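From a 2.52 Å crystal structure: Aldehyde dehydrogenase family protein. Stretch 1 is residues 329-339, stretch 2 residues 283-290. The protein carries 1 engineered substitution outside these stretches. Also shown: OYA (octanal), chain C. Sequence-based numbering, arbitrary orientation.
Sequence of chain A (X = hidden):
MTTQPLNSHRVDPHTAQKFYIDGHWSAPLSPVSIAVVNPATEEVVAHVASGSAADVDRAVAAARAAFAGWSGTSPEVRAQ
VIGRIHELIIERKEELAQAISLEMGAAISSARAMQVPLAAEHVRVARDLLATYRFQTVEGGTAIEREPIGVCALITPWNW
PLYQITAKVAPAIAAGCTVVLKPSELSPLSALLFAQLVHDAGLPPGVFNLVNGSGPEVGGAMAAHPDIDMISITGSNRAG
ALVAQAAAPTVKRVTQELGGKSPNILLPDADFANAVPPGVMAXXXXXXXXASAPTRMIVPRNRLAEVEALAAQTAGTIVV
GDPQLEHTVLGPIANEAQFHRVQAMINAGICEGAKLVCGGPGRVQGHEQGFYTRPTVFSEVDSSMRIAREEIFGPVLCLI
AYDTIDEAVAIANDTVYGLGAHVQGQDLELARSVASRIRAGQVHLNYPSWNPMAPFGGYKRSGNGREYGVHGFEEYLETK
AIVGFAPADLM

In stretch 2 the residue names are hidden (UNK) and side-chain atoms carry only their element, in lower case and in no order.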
# COMPACT_ATOMS: atom_id res chain seq x y z
N VAL A 329 5.01 6.86 38.57
CA VAL A 329 5.62 6.24 37.41
C VAL A 329 4.57 5.82 36.39
O VAL A 329 4.68 6.14 35.21
CB VAL A 329 6.51 5.05 37.84
CG1 VAL A 329 7.17 4.39 36.63
CG2 VAL A 329 7.56 5.52 38.85
N LEU A 330 3.53 5.13 36.84
CA LEU A 330 2.40 4.77 35.98
C LEU A 330 1.13 5.38 36.54
O LEU A 330 0.90 5.35 37.76
CB LEU A 330 2.25 3.26 35.88
CG LEU A 330 3.46 2.50 35.33
CD1 LEU A 330 3.11 1.01 35.08
CD2 LEU A 330 4.00 3.16 34.08
N GLY A 331 0.34 5.98 35.65
CA GLY A 331 -0.97 6.47 35.96
C GLY A 331 -2.00 5.38 35.75
O GLY A 331 -1.67 4.19 35.77
N PRO A 332 -3.27 5.74 35.57
CA PRO A 332 -4.29 4.72 35.35
C PRO A 332 -4.35 4.30 33.88
O PRO A 332 -3.75 4.92 32.99
CB PRO A 332 -5.58 5.43 35.77
CG PRO A 332 -5.31 6.88 35.53
CD PRO A 332 -3.84 7.08 35.79
N ILE A 333 -5.05 3.19 33.65
CA ILE A 333 -5.47 2.89 32.29
C ILE A 333 -6.22 4.11 31.79
O ILE A 333 -6.81 4.87 32.57
CB ILE A 333 -6.34 1.62 32.25
CG1 ILE A 333 -5.44 0.42 32.51
CG2 ILE A 333 -7.02 1.44 30.89
CD1 ILE A 333 -4.42 0.23 31.42
N ALA A 334 -6.15 4.34 30.47
CA ALA A 334 -6.55 5.62 29.89
C ALA A 334 -8.05 5.91 29.95
O ALA A 334 -8.43 7.09 29.90
CB ALA A 334 -6.08 5.68 28.44
N ASN A 335 -8.90 4.88 30.05
CA ASN A 335 -10.34 5.09 30.03
C ASN A 335 -11.09 3.81 30.44
O ASN A 335 -10.54 2.70 30.43
CB ASN A 335 -10.83 5.56 28.65
CG ASN A 335 -10.30 4.72 27.48
OD1 ASN A 335 -10.76 3.59 27.26
ND2 ASN A 335 -9.37 5.28 26.70
N GLU A 336 -12.37 4.00 30.76
CA GLU A 336 -13.17 2.94 31.37
C GLU A 336 -13.28 1.71 30.47
O GLU A 336 -13.13 0.57 30.93
CB GLU A 336 -14.56 3.47 31.72
CG GLU A 336 -15.43 2.41 32.35
CD GLU A 336 -16.59 2.98 33.13
OE1 GLU A 336 -17.05 4.09 32.79
OE2 GLU A 336 -17.03 2.30 34.09
N ALA A 337 -13.56 1.92 29.19
CA ALA A 337 -13.61 0.81 28.25
C ALA A 337 -12.31 0.00 28.26
O ALA A 337 -12.33 -1.22 28.41
CB ALA A 337 -13.91 1.33 26.84
N GLN A 338 -11.16 0.67 28.12
CA GLN A 338 -9.90 -0.06 28.14
C GLN A 338 -9.67 -0.77 29.48
O GLN A 338 -9.19 -1.91 29.52
CB GLN A 338 -8.72 0.86 27.84
CG GLN A 338 -7.44 0.10 27.62
CD GLN A 338 -7.56 -0.86 26.46
OE1 GLN A 338 -8.23 -0.57 25.47
NE2 GLN A 338 -6.95 -2.03 26.58
N PHE A 339 -9.98 -0.09 30.59
CA PHE A 339 -9.84 -0.69 31.92
C PHE A 339 -10.52 -2.05 31.97
O PHE A 339 -9.94 -3.03 32.45
CB PHE A 339 -10.43 0.23 32.99
CG PHE A 339 -10.45 -0.38 34.37
CD1 PHE A 339 -9.27 -0.59 35.08
CD2 PHE A 339 -11.66 -0.73 34.98
CE1 PHE A 339 -9.28 -1.14 36.35
CE2 PHE A 339 -11.68 -1.29 36.28
CZ PHE A 339 -10.47 -1.50 36.95
N UNK A 283 7.89 -3.45 28.83
CA UNK A 283 6.55 -3.98 28.62
C UNK A 283 5.50 -3.05 29.21
O UNK A 283 4.43 -2.87 28.62
c UNK A 283 6.44 -5.39 29.20
N UNK A 284 5.79 -2.44 30.36
CA UNK A 284 4.81 -1.66 31.12
C UNK A 284 4.90 -0.16 30.87
O UNK A 284 4.20 0.61 31.55
c UNK A 284 4.67 -5.11 34.72
c UNK A 284 4.94 -1.93 32.63
c UNK A 284 4.95 -3.81 34.33
c UNK A 284 3.69 -5.56 32.58
c UNK A 284 4.62 -3.36 33.05
c UNK A 284 4.03 -5.98 33.85
c UNK A 284 3.99 -4.25 32.19
N UNK A 285 5.74 0.30 29.94
CA UNK A 285 5.77 1.72 29.60
C UNK A 285 4.40 2.19 29.14
O UNK A 285 3.70 1.51 28.39
n UNK A 285 10.58 2.18 28.70
n UNK A 285 10.97 1.79 26.46
c UNK A 285 6.82 1.98 28.52
c UNK A 285 8.43 3.94 28.04
c UNK A 285 10.27 2.40 27.42
c UNK A 285 6.96 3.44 28.09
n UNK A 285 9.27 3.22 27.08
N UNK A 286 4.01 3.38 29.60
CA UNK A 286 2.69 3.92 29.28
C UNK A 286 1.61 2.95 29.75
O UNK A 286 0.57 2.78 29.11
c UNK A 286 2.57 4.24 27.78
c UNK A 286 1.46 5.27 27.48
n UNK A 286 0.66 4.99 26.45
o UNK A 286 1.33 6.29 28.16
N UNK A 287 1.89 2.29 30.87
CA UNK A 287 1.05 1.29 31.54
C UNK A 287 0.57 0.26 30.52
O UNK A 287 -0.61 -0.12 30.48
c UNK A 287 -0.09 1.98 32.33
c UNK A 287 -0.81 2.97 31.49
c UNK A 287 -1.06 0.96 32.93
N UNK A 288 1.51 -0.25 29.72
CA UNK A 288 1.19 -1.22 28.71
C UNK A 288 0.37 -0.73 27.54
O UNK A 288 0.02 -1.54 26.68
N UNK A 289 0.04 0.56 27.47
CA UNK A 289 -0.85 1.05 26.42
C UNK A 289 -0.02 1.51 25.22
O UNK A 289 0.11 2.69 24.92
n UNK A 289 -2.46 3.83 29.20
c UNK A 289 -1.74 2.16 26.95
o UNK A 289 -4.52 2.97 28.97
c UNK A 289 -2.68 1.71 28.08
c UNK A 289 -3.30 2.89 28.79
N UNK A 290 0.56 0.52 24.54
CA UNK A 290 1.47 0.75 23.44
C UNK A 290 1.56 -0.51 22.58
O UNK A 290 1.85 -1.60 23.10
c UNK A 290 2.83 1.15 23.97
o UNK A 290 3.79 0.98 22.97
C14 OYA C . 10.23 4.72 23.58
C5 OYA C . 8.85 4.33 23.09
C6 OYA C . 8.37 5.37 22.10
C11 OYA C . 6.87 5.28 21.96
C7 OYA C . 6.48 4.19 20.98
C8 OYA C . 4.96 4.25 20.82
C9 OYA C . 4.47 3.51 19.58
C10 OYA C . 3.65 2.28 19.96
OAB OYA C . 2.46 2.39 20.17
O HOH W 1 -2.60 6.30 30.94

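Position 283 carries a single side-chain carbon and lies in a helix that begins earlier in the chain; this carbon is out of reach of stretch 1, and a lone CB identifies Ala283. At position 284 one carbon leads into a ring of six carbons with no further substituent, which makes it Phe284. Its CA-to-CB bond points toward stretch 1, but the ring leads away, so CB supplies the apolar contact, 4.2 Å from Leu330 CD1, while the backbone O of Phe284 lies 3.6 Å from Leu330 CD2.

Position 285 has three carbons, a nitrogen, and then a carbon bearing two more nitrogens, the guanidinium of Arg285. Its CA-to-CB bond points away from stretch 1, and the side chain runs to octanal, where Arg285 NE comes within 3.9 Å of OYA C14. Position 286 shows two carbons, the second carrying one oxygen and one nitrogen: the short amide of Asn286. Its CA-to-CB bond also points away, and its ND2 donates to the backbone O of position 289 at 2.8 Å, bracing the turn from within.

At position 287 one carbon carries two others, a beta-branched trio whose CA-to-CB bond points toward stretch 1. This is Val287, whose CG2 packs 3.8 Å from Ile333 CD1 and whose CB lies 4.3 Å from Leu330 CD1. Position 288 has no side-chain atoms and a phi of 70°, a value that by itself favours glycine; Gly288 makes no contact with stretch 1.

Position 289 has three carbons, the third bearing one oxygen and one nitrogen, the longer amide of Gln289. OE1 accepts a hydrogen bond from Ala334 N at 2.6 Å, and NE2 donates to Asn286 O at 3.2 Å. NE2 also donates to a water, 3.0 Å from its oxygen, which in turn donates to Pro332 O at 2.7 Å. Position 290 has one carbon and one oxygen, a hydroxymethyl group, hence Ser290; out of reach of stretch 1, it places OG 3.3 Å from OYA C10.

The contact thus joins an apolar patch to a polar anchor. Leu330 and Ile333 pack against Val287, with Leu330 extending the patch to Phe284, while the amide of Gln289 reaches the backbone of stretch 1 directly at Ala334 and through water at Pro332. The bonds exchanged by Asn286 and Gln289 tie the turn together, and the one from Gln289 NE2 helps to hold the amide that receives Ala334 N. Together the two stretches bury 349 Å², both sides summed.

Stretch 2 (283-290) AFRNVGQS
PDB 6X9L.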